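Local structure of pyridoxal kinase (Entamoeba histolytica, 4S1H) at residues Y107-P112 / I223-I228; I139-A144 / T219-L224; L189-K194 / I232-A237. The protein probably phosphorylates pyridoxal at the expense of ATP to give pyridoxal 5'-phosphate, and holds ADP and magnesium ions in this structure. All coordinates share one frame; numbering follows the deposited sequence.

Contact 1 of 3, residues Y107-P112 / I223-I228; sequences YFLCDP and ILLSWI. With MG (magnesium ion), chain D.
The phenol end of Tyr-107 overlaps the CD1 and CG2 methyls of Ile-228. Ile-228 CD1 comes within 3.9 Å of Tyr-107 OH and also touches the ring carbon CE2, approaching the ring obliquely, while its CG2 methyl sits over one face, displaced to the rim. The two side chains cross at about a right angle. With CG anti to the backbone N (chi1 -173°), the tyrosine ring is carried off the strand toward the helix. One layer further in, Leu-109 also points to the helix: its CD1 methyl reaches 4.3 Å from Leu-225 CB and 4.4 Å from Leu-224 CD2, resting between two consecutive leucines of the helix.

Strand 107-110 and helix 223-228 run almost antiparallel, at 167°, with their axes 10.8 Å apart. Phe-108 and Cys-110 point to the other face of the sheet, where helix 124-133 covers them, so the strand is sandwiched as in the ribokinase-like alpha/beta fold. Further along the segment, Asp-111 binds the magnesium ion through OD1 at 2.0 Å, and its OD2 accepts a hydrogen bond from a metal-bound water; another such water donates to Pro-112 O. No hydrogen bond joins the two segments: methyls meet one another and one phenol ring with its hydroxyl, by van der Waals contact, and the polar chemistry is gathered around the metal, at Asp-111 and Pro-112.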
loop_
_atom_site.group_PDB
_atom_site.type_symbol
_atom_site.label_atom_id
_atom_site.label_comp_id
_atom_site.label_asym_id
_atom_site.label_seq_id
_atom_site.Cartn_x
_atom_site.Cartn_y
_atom_site.Cartn_z
ATOM N N TYR A 107 -17.851 3.005 12.511
ATOM C CA TYR A 107 -18.025 1.567 12.424
ATOM C C TYR A 107 -16.641 0.885 12.498
ATOM O O TYR A 107 -15.795 1.055 11.622
ATOM C CB TYR A 107 -18.756 1.215 11.127
ATOM C CG TYR A 107 -19.175 -0.241 10.963
ATOM C CD1 TYR A 107 -20.409 -0.700 11.442
ATOM C CD2 TYR A 107 -18.369 -1.154 10.279
ATOM C CE1 TYR A 107 -20.792 -2.031 11.270
ATOM C CE2 TYR A 107 -18.744 -2.490 10.111
ATOM C CZ TYR A 107 -19.960 -2.917 10.597
ATOM O OH TYR A 107 -20.336 -4.232 10.419
ATOM N N PHE A 108 -16.415 0.098 13.546
ATOM C CA PHE A 108 -15.131 -0.547 13.778
ATOM C C PHE A 108 -15.225 -2.038 13.530
ATOM O O PHE A 108 -15.953 -2.756 14.234
ATOM C CB PHE A 108 -14.655 -0.205 15.183
ATOM C CG PHE A 108 -13.409 -0.934 15.645
ATOM C CD1 PHE A 108 -12.427 -1.399 14.762
ATOM C CD2 PHE A 108 -13.226 -1.160 17.015
ATOM C CE1 PHE A 108 -11.295 -2.047 15.239
ATOM C CE2 PHE A 108 -12.076 -1.763 17.475
ATOM C CZ PHE A 108 -11.108 -2.205 16.592
ATOM N N LEU A 109 -14.546 -2.489 12.486
ATOM C CA LEU A 109 -14.342 -3.899 12.195
ATOM C C LEU A 109 -12.998 -4.303 12.765
ATOM O O LEU A 109 -11.950 -3.846 12.297
ATOM C CB LEU A 109 -14.386 -4.151 10.679
ATOM C CG LEU A 109 -14.339 -5.613 10.191
ATOM C CD1 LEU A 109 -14.751 -5.662 8.729
ATOM C CD2 LEU A 109 -12.995 -6.277 10.368
ATOM N N CYS A 110 -13.004 -5.160 13.765
ATOM C CA CYS A 110 -11.807 -5.694 14.376
ATOM C C CYS A 110 -11.565 -7.078 13.807
ATOM O O CYS A 110 -12.388 -7.986 13.984
ATOM C CB CYS A 110 -11.928 -5.737 15.901
ATOM S SG CYS A 110 -10.456 -6.356 16.734
ATOM N N ASP A 111 -10.465 -7.246 13.101
ATOM C CA ASP A 111 -10.083 -8.556 12.582
ATOM C C ASP A 111 -8.942 -9.061 13.451
ATOM O O ASP A 111 -7.795 -8.681 13.249
ATOM C CB ASP A 111 -9.601 -8.369 11.143
ATOM C CG ASP A 111 -9.412 -9.648 10.419
ATOM O OD1 ASP A 111 -10.024 -10.662 10.817
ATOM O OD2 ASP A 111 -8.702 -9.635 9.372
ATOM N N PRO A 112 -9.243 -9.885 14.455
ATOM C CA PRO A 112 -8.200 -10.358 15.351
ATOM C C PRO A 112 -7.329 -11.363 14.606
ATOM O O PRO A 112 -7.840 -12.326 14.072
ATOM C CB PRO A 112 -8.983 -10.994 16.485
ATOM C CG PRO A 112 -10.265 -11.447 15.875
ATOM C CD PRO A 112 -10.529 -10.538 14.695
ATOM N N ILE A 223 -12.684 -6.752 1.466
ATOM C CA ILE A 223 -13.774 -6.794 0.473
ATOM C C ILE A 223 -15.120 -6.597 1.201
ATOM O O ILE A 223 -15.951 -5.795 0.766
ATOM C CB ILE A 223 -13.790 -8.083 -0.370
ATOM C CG1 ILE A 223 -12.475 -8.213 -1.174
ATOM C CG2 ILE A 223 -14.964 -8.040 -1.348
ATOM C CD1 ILE A 223 -12.269 -9.559 -1.850
ATOM N N LEU A 224 -15.317 -7.346 2.280
ATOM C CA LEU A 224 -16.529 -7.179 3.118
ATOM C C LEU A 224 -16.749 -5.730 3.558
ATOM O O LEU A 224 -17.807 -5.144 3.325
ATOM C CB LEU A 224 -16.411 -8.074 4.352
ATOM C CG LEU A 224 -17.464 -7.873 5.437
ATOM C CD1 LEU A 224 -18.837 -8.168 4.876
ATOM C CD2 LEU A 224 -17.109 -8.755 6.617
ATOM N N LEU A 225 -15.699 -5.109 4.111
ATOM C CA LEU A 225 -15.778 -3.701 4.546
ATOM C C LEU A 225 -16.089 -2.758 3.408
ATOM O O LEU A 225 -16.902 -1.855 3.567
ATOM C CB LEU A 225 -14.458 -3.256 5.169
ATOM C CG LEU A 225 -14.454 -1.821 5.686
ATOM C CD1 LEU A 225 -15.260 -1.714 6.971
ATOM C CD2 LEU A 225 -13.024 -1.344 5.851
ATOM N N SER A 226 -15.442 -2.953 2.247
ATOM C CA SER A 226 -15.706 -2.090 1.091
ATOM C C SER A 226 -17.206 -2.120 0.739
ATOM O O SER A 226 -17.798 -1.087 0.518
ATOM C CB SER A 226 -14.866 -2.482 -0.113
ATOM O OG SER A 226 -13.494 -2.335 0.204
ATOM N N TRP A 227 -17.827 -3.307 0.716
ATOM C CA TRP A 227 -19.248 -3.382 0.380
ATOM C C TRP A 227 -20.148 -2.789 1.481
ATOM O O TRP A 227 -21.110 -2.121 1.172
ATOM C CB TRP A 227 -19.676 -4.813 0.076
ATOM C CG TRP A 227 -19.216 -5.317 -1.238
ATOM C CD1 TRP A 227 -18.530 -6.452 -1.460
ATOM C CD2 TRP A 227 -19.421 -4.703 -2.531
ATOM N NE1 TRP A 227 -18.288 -6.601 -2.806
ATOM C CE2 TRP A 227 -18.814 -5.530 -3.481
ATOM C CE3 TRP A 227 -20.069 -3.532 -2.974
ATOM C CZ2 TRP A 227 -18.794 -5.229 -4.852
ATOM C CZ3 TRP A 227 -20.035 -3.216 -4.339
ATOM C CH2 TRP A 227 -19.411 -4.067 -5.264
ATOM N N ILE A 228 -19.768 -2.965 2.736
ATOM C CA ILE A 228 -20.453 -2.258 3.819
ATOM C C ILE A 228 -20.390 -0.743 3.627
ATOM O O ILE A 228 -21.399 -0.043 3.754
ATOM C CB ILE A 228 -19.885 -2.641 5.181
ATOM C CG1 ILE A 228 -20.225 -4.102 5.526
ATOM C CG2 ILE A 228 -20.429 -1.726 6.264
ATOM C CD1 ILE A 228 -19.439 -4.662 6.672
HETATM MG MG MG D . -10.203 -12.547 10.185
HETATM O O HOH W 1 -8.437 -12.347 8.866
HETATM O O HOH W 2 -9.022 -13.200 11.628
HETATM O O HOH W 3 -11.401 -11.803 8.350
HETATM O O HOH W 4 -10.540 -14.447 9.487
#

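Contact 2 of 3, residues I139-A144 / T219-L224; sequences IITPNA and TLTYIL. With MG (magnesium ion), chain D; ADP (adenosine-5'-diphosphate), chain C.
Thr-141 and Thr-221 meet through their hydroxyls, with OG1 3.5 Å from OG1, while the methyl side of Thr-141 turns to the helix. There Thr-141 CG2 packs on Leu-224 CD2 at 4.3 Å, the one apolar touch between the segments. A chi1 of 56° sets the Thr-141 hydroxyl between the backbone N and the carbonyl carbon, leaving CG2 anti to that carbon. The strongest polar partner of Thr-221 OG1 within the protein is Gly-217 O, one turn back in its own helix.

Metal bonds come next. Thr-141 coordinates the magnesium ion with its backbone oxygen O, at 2.1 Å, and its OG1 is probably hydrogen-bonded to Asp-111 OD1, itself a metal ligand. Asp-111 and four waters complete six ligands in an octahedral arrangement, with Thr-141 O opposite water 1. Thr-221 reaches the ion indirectly: its OG1 is hydrogen-bonded to metal-bound water 3 at 2.7 Å and weakly to Asp-111 OD2.

The nucleotide is held by further hydrogen bonds. Asn-143 ND2 donates to the beta-phosphate oxygen O1B of ADP over 3.1 Å, nearly straight at 169°, while its OD1 caps the following helix at Glu-146 N. Metal-bound water 4 donates to O3B of ADP at 2.7 Å, linking ion to phosphate. A loop after a strand end facing a helix N-terminal half across magnesium and diphosphate is the nucleotide site of a ribokinase-like kinase.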
loop_
_atom_site.group_PDB
_atom_site.type_symbol
_atom_site.label_atom_id
_atom_site.label_comp_id
_atom_site.label_asym_id
_atom_site.label_seq_id
_atom_site.Cartn_x
_atom_site.Cartn_y
_atom_site.Cartn_z
ATOM N N ILE A 139 -18.200 -5.198 14.714
ATOM C CA ILE A 139 -18.153 -6.520 14.135
ATOM C C ILE A 139 -16.744 -7.067 14.284
ATOM O O ILE A 139 -15.736 -6.307 14.161
ATOM C CB ILE A 139 -18.605 -6.489 12.674
ATOM C CG1 ILE A 139 -18.625 -7.875 12.068
ATOM C CG2 ILE A 139 -17.710 -5.556 11.844
ATOM C CD1 ILE A 139 -19.296 -7.933 10.720
ATOM N N ILE A 140 -16.634 -8.362 14.514
ATOM C CA ILE A 140 -15.342 -9.013 14.540
ATOM C C ILE A 140 -15.322 -10.159 13.546
ATOM O O ILE A 140 -16.364 -10.794 13.328
ATOM C CB ILE A 140 -14.904 -9.453 15.946
ATOM C CG1 ILE A 140 -15.801 -10.560 16.526
ATOM C CG2 ILE A 140 -14.906 -8.263 16.895
ATOM C CD1 ILE A 140 -15.206 -11.165 17.785
ATOM N N THR A 141 -14.145 -10.468 12.988
ATOM C CA THR A 141 -14.000 -11.474 11.905
ATOM C C THR A 141 -12.921 -12.533 12.179
ATOM O O THR A 141 -11.990 -12.718 11.352
ATOM C CB THR A 141 -13.735 -10.772 10.560
ATOM O OG1 THR A 141 -12.579 -9.947 10.700
ATOM C CG2 THR A 141 -14.881 -9.884 10.150
ATOM N N PRO A 142 -12.989 -13.213 13.323
ATOM C CA PRO A 142 -12.026 -14.266 13.598
ATOM C C PRO A 142 -12.293 -15.535 12.773
ATOM O O PRO A 142 -13.447 -15.831 12.450
ATOM C CB PRO A 142 -12.317 -14.604 15.063
ATOM C CG PRO A 142 -13.792 -14.383 15.193
ATOM C CD PRO A 142 -14.051 -13.166 14.352
ATOM N N ASN A 143 -11.252 -16.322 12.525
ATOM C CA ASN A 143 -11.425 -17.728 12.205
ATOM C C ASN A 143 -11.744 -18.540 13.486
ATOM O O ASN A 143 -11.771 -17.995 14.607
ATOM C CB ASN A 143 -10.217 -18.284 11.416
ATOM C CG ASN A 143 -8.940 -18.327 12.234
ATOM O OD1 ASN A 143 -8.969 -18.432 13.462
ATOM N ND2 ASN A 143 -7.799 -18.219 11.551
ATOM N N ALA A 144 -11.999 -19.840 13.340
ATOM C CA ALA A 144 -12.384 -20.658 14.485
ATOM C C ALA A 144 -11.300 -20.703 15.567
ATOM O O ALA A 144 -11.596 -20.644 16.760
ATOM C CB ALA A 144 -12.749 -22.050 14.052
ATOM N N THR A 219 -7.993 -10.471 3.046
ATOM C CA THR A 219 -8.684 -10.147 1.801
ATOM C C THR A 219 -10.191 -10.142 2.041
ATOM O O THR A 219 -10.873 -9.199 1.675
ATOM C CB THR A 219 -8.265 -11.125 0.708
ATOM O OG1 THR A 219 -6.859 -10.977 0.473
ATOM C CG2 THR A 219 -9.050 -10.922 -0.565
ATOM N N LEU A 220 -10.709 -11.164 2.717
ATOM C CA LEU A 220 -12.132 -11.166 3.084
ATOM C C LEU A 220 -12.552 -9.896 3.840
ATOM O O LEU A 220 -13.578 -9.273 3.511
ATOM C CB LEU A 220 -12.514 -12.410 3.930
ATOM C CG LEU A 220 -13.953 -12.476 4.509
ATOM C CD1 LEU A 220 -15.004 -12.382 3.422
ATOM C CD2 LEU A 220 -14.120 -13.728 5.334
ATOM N N THR A 221 -11.774 -9.536 4.856
ATOM C CA THR A 221 -12.049 -8.398 5.695
ATOM C C THR A 221 -12.207 -7.130 4.838
ATOM O O THR A 221 -13.190 -6.396 5.022
ATOM C CB THR A 221 -10.906 -8.194 6.690
ATOM O OG1 THR A 221 -10.928 -9.233 7.671
ATOM C CG2 THR A 221 -10.980 -6.841 7.390
ATOM N N TYR A 222 -11.275 -6.871 3.925
ATOM C CA TYR A 222 -11.343 -5.601 3.162
ATOM C C TYR A 222 -12.389 -5.597 2.052
ATOM O O TYR A 222 -12.994 -4.568 1.796
ATOM C CB TYR A 222 -9.964 -5.191 2.638
ATOM C CG TYR A 222 -9.071 -4.822 3.791
ATOM C CD1 TYR A 222 -9.245 -3.608 4.484
ATOM C CD2 TYR A 222 -8.080 -5.675 4.217
ATOM C CE1 TYR A 222 -8.437 -3.283 5.580
ATOM C CE2 TYR A 222 -7.276 -5.355 5.308
ATOM C CZ TYR A 222 -7.471 -4.171 5.978
ATOM O OH TYR A 222 -6.687 -3.837 7.049
ATOM N N ILE A 223 -12.684 -6.752 1.466
ATOM C CA ILE A 223 -13.774 -6.794 0.473
ATOM C C ILE A 223 -15.120 -6.597 1.201
ATOM O O ILE A 223 -15.951 -5.795 0.766
ATOM C CB ILE A 223 -13.790 -8.083 -0.370
ATOM C CG1 ILE A 223 -12.475 -8.213 -1.174
ATOM C CG2 ILE A 223 -14.964 -8.040 -1.348
ATOM C CD1 ILE A 223 -12.269 -9.559 -1.850
ATOM N N LEU A 224 -15.317 -7.346 2.280
ATOM C CA LEU A 224 -16.529 -7.179 3.118
ATOM C C LEU A 224 -16.749 -5.730 3.558
ATOM O O LEU A 224 -17.807 -5.144 3.325
ATOM C CB LEU A 224 -16.411 -8.074 4.352
ATOM C CG LEU A 224 -17.464 -7.873 5.437
ATOM C CD1 LEU A 224 -18.837 -8.168 4.876
ATOM C CD2 LEU A 224 -17.109 -8.755 6.617
HETATM MG MG MG D . -10.203 -12.547 10.185
HETATM P PB ADP C . -7.715 -16.577 7.964
HETATM O O1B ADP C . -7.446 -17.968 8.490
HETATM O O2B ADP C . -6.629 -16.066 7.033
HETATM O O3B ADP C . -8.143 -15.651 9.061
HETATM P PA ADP C . -9.922 -17.995 6.728
HETATM O O1A ADP C . -11.078 -18.001 7.692
HETATM O O2A ADP C . -9.036 -19.193 6.640
HETATM O O3A ADP C . -9.000 -16.691 7.009
HETATM O "O5'" ADP C . -10.445 -17.670 5.270
HETATM C "C5'" ADP C . -11.237 -16.546 4.943
HETATM C "C4'" ADP C . -12.132 -16.959 3.810
HETATM O "O4'" ADP C . -11.331 -17.390 2.709
HETATM C "C3'" ADP C . -12.999 -18.156 4.187
HETATM O "O3'" ADP C . -14.245 -17.734 4.752
HETATM C "C2'" ADP C . -13.141 -18.868 2.877
HETATM O "O2'" ADP C . -14.195 -18.283 2.126
HETATM C "C1'" ADP C . -11.837 -18.594 2.150
HETATM N N9 ADP C . -10.823 -19.671 2.249
HETATM C C8 ADP C . -9.717 -19.733 3.002
HETATM N N7 ADP C . -9.027 -20.880 2.784
HETATM C C5 ADP C . -9.708 -21.567 1.856
HETATM C C6 ADP C . -9.541 -22.856 1.145
HETATM N N6 ADP C . -8.478 -23.639 1.426
HETATM N N1 ADP C . -10.490 -23.200 0.249
HETATM C C2 ADP C . -11.563 -22.404 -0.021
HETATM N N3 ADP C . -11.768 -21.216 0.584
HETATM C C4 ADP C . -10.886 -20.764 1.507
HETATM O O HOH W 3 -11.401 -11.803 8.350
HETATM O O HOH W 2 -9.022 -13.200 11.628
HETATM O O HOH W 4 -10.540 -14.447 9.487
HETATM O O HOH W 1 -8.437 -12.347 8.866
#

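Contact 3 of 3, residues L189-K194 / I232-A237; sequences LLCSFK and IPLEHA
Leu-234 and Phe-193 reach for each other from opposite directions, across the junction where helix 234-250 packs against the antiparallel sheet of this ribokinase-like fold. The leucine opens the helix and its CD2 methyl does all the touching. It lies 3.9 Å from Phe-193 CZ and slightly further from CE2, so it meets the far end of the ring, obliquely to its plane. Phe-193 holds CG anti to its carbonyl carbon (chi1 -62°), which swings the ring partly back toward Cys-191.

Cys-191, two residues earlier on the same side of strand 186-193, presents its sulfur to the same methyl, with SG 4.1 Å from Leu-234 CD2. The contact is thus one methyl set against a thiol and a ring end, a small and purely apolar meeting that buries little surface and contains no hydrogen bond. Behind it, Val-175 of strand 175-183 touches both Cys-191 and Phe-193. On the helix side, Leu-234 also rests on Leu-224 of helix 216-229, and Glu-235 OE1 is hydrogen-bonded to Tyr-278 OH.

Pro-233 occupies the N-cap position, and the first turn is closed by Ala-237 N bonding to Pro-233 O at 2.9 Å. Within the strand segment Cys-191 SG also touches the aromatic ring, standing 3.8 Å from Phe-193 CZ.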
loop_
_atom_site.group_PDB
_atom_site.type_symbol
_atom_site.label_atom_id
_atom_site.label_comp_id
_atom_site.label_asym_id
_atom_site.label_seq_id
_atom_site.Cartn_x
_atom_site.Cartn_y
_atom_site.Cartn_z
ATOM N N LEU A 189 -18.833 -20.837 7.364
ATOM C CA LEU A 189 -18.811 -19.516 7.911
ATOM C C LEU A 189 -20.084 -19.346 8.722
ATOM O O LEU A 189 -21.138 -19.781 8.283
ATOM C CB LEU A 189 -18.707 -18.489 6.776
ATOM C CG LEU A 189 -18.890 -17.016 7.085
ATOM C CD1 LEU A 189 -17.957 -16.179 6.190
ATOM C CD2 LEU A 189 -20.338 -16.589 6.913
ATOM N N LEU A 190 -19.970 -18.751 9.905
ATOM C CA LEU A 190 -21.102 -18.459 10.773
ATOM C C LEU A 190 -21.182 -16.951 11.012
ATOM O O LEU A 190 -20.148 -16.298 11.290
ATOM C CB LEU A 190 -20.952 -19.201 12.097
ATOM C CG LEU A 190 -21.865 -18.749 13.245
ATOM C CD1 LEU A 190 -23.310 -19.165 13.008
ATOM C CD2 LEU A 190 -21.316 -19.320 14.537
ATOM N N CYS A 191 -22.359 -16.358 10.819
ATOM C CA CYS A 191 -22.596 -14.960 11.193
ATOM C C CYS A 191 -23.586 -14.961 12.337
ATOM O O CYS A 191 -24.718 -15.435 12.170
ATOM C CB CYS A 191 -23.165 -14.170 10.049
ATOM S SG CYS A 191 -23.042 -12.397 10.334
ATOM N N SER A 192 -23.142 -14.463 13.489
ATOM C CA SER A 192 -23.896 -14.555 14.730
ATOM C C SER A 192 -24.135 -13.130 15.232
ATOM O O SER A 192 -23.206 -12.338 15.318
ATOM C CB SER A 192 -23.083 -15.309 15.763
ATOM O OG SER A 192 -23.710 -15.356 17.045
ATOM N N PHE A 193 -25.375 -12.864 15.655
ATOM C CA PHE A 193 -25.804 -11.557 16.140
ATOM C C PHE A 193 -26.166 -11.618 17.618
ATOM O O PHE A 193 -26.842 -12.574 18.091
ATOM C CB PHE A 193 -26.998 -11.034 15.353
ATOM C CG PHE A 193 -26.718 -10.818 13.915
ATOM C CD1 PHE A 193 -26.836 -11.852 13.010
ATOM C CD2 PHE A 193 -26.324 -9.557 13.460
ATOM C CE1 PHE A 193 -26.585 -11.668 11.676
ATOM C CE2 PHE A 193 -26.063 -9.362 12.112
ATOM C CZ PHE A 193 -26.176 -10.412 11.217
ATOM N N LYS A 194 -25.733 -10.613 18.370
ATOM C CA LYS A 194 -26.193 -10.424 19.760
ATOM C C LYS A 194 -27.705 -10.229 19.804
ATOM O O LYS A 194 -28.398 -10.797 20.672
ATOM C CB LYS A 194 -25.484 -9.221 20.396
ATOM C CG LYS A 194 -25.915 -8.867 21.816
ATOM C CD LYS A 194 -25.110 -7.706 22.369
ATOM C CE LYS A 194 -25.620 -7.259 23.724
ATOM N NZ LYS A 194 -25.351 -8.257 24.796
ATOM N N ILE A 232 -24.092 -1.770 1.102
ATOM C CA ILE A 232 -24.681 -3.120 0.869
ATOM C C ILE A 232 -25.022 -3.751 2.226
ATOM O O ILE A 232 -24.188 -3.734 3.114
ATOM C CB ILE A 232 -23.690 -4.018 0.082
ATOM C CG1 ILE A 232 -23.283 -3.345 -1.234
ATOM C CG2 ILE A 232 -24.242 -5.405 -0.205
ATOM C CD1 ILE A 232 -24.431 -2.915 -2.104
ATOM N N PRO A 233 -26.234 -4.318 2.386
ATOM C CA PRO A 233 -26.526 -5.048 3.633
ATOM C C PRO A 233 -25.532 -6.159 3.903
ATOM O O PRO A 233 -25.034 -6.804 2.973
ATOM C CB PRO A 233 -27.929 -5.631 3.392
ATOM C CG PRO A 233 -28.530 -4.764 2.333
ATOM C CD PRO A 233 -27.374 -4.357 1.456
ATOM N N LEU A 234 -25.230 -6.356 5.176
ATOM C CA LEU A 234 -24.241 -7.325 5.611
ATOM C C LEU A 234 -24.294 -8.674 4.930
ATOM O O LEU A 234 -23.251 -9.162 4.515
ATOM C CB LEU A 234 -24.256 -7.461 7.132
ATOM C CG LEU A 234 -23.193 -8.370 7.742
ATOM C CD1 LEU A 234 -21.821 -7.768 7.495
ATOM C CD2 LEU A 234 -23.456 -8.511 9.217
ATOM N N GLU A 235 -25.482 -9.311 4.868
ATOM C CA GLU A 235 -25.644 -10.628 4.230
ATOM C C GLU A 235 -25.085 -10.647 2.819
ATOM O O GLU A 235 -24.370 -11.575 2.441
ATOM C CB GLU A 235 -27.116 -11.057 4.141
ATOM C CG GLU A 235 -27.690 -11.599 5.408
ATOM C CD GLU A 235 -29.100 -12.134 5.196
ATOM O OE1 GLU A 235 -29.451 -12.431 4.024
ATOM O OE2 GLU A 235 -29.846 -12.210 6.190
ATOM N N HIS A 236 -25.441 -9.624 2.053
ATOM C CA HIS A 236 -25.026 -9.522 0.656
ATOM C C HIS A 236 -23.540 -9.167 0.567
ATOM O O HIS A 236 -22.849 -9.703 -0.317
ATOM C CB HIS A 236 -25.939 -8.531 -0.083
ATOM C CG HIS A 236 -27.385 -8.953 -0.099
ATOM N ND1 HIS A 236 -27.878 -9.879 -0.992
ATOM C CD2 HIS A 236 -28.418 -8.632 0.714
ATOM C CE1 HIS A 236 -29.162 -10.083 -0.750
ATOM N NE2 HIS A 236 -29.510 -9.350 0.291
ATOM N N ALA A 237 -23.035 -8.311 1.476
ATOM C CA ALA A 237 -21.606 -7.962 1.525
ATOM C C ALA A 237 -20.771 -9.210 1.794
ATOM O O ALA A 237 -19.779 -9.466 1.134
ATOM C CB ALA A 237 -21.323 -6.881 2.571
#

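How the contacts relate
Contacts 1 and 2 are two ends of one interface: helix 216-229 packs on the neighbouring strands 107-110 and 139-140, and both contacts use Leu-224. Their centres lie 7 Å apart. They meet at the magnesium ion, where Asp-111 OD1 is probably hydrogen-bonded to Thr-141 OG1 at 2.7 Å; a weak bond joins Asp-111 OD2 to Thr-221 OG1. Contact 3 sits about 11 Å from the centre of either, and the Cys-191 side chain is about 11 Å from ADP. It connects through the helix pair: Leu-224 CD1 packs 3.6 Å from Ala-237 CB, and Leu-234 CD1 lies 4.1 Å from Ile-139 CD1, joining it to the strand of contact 2.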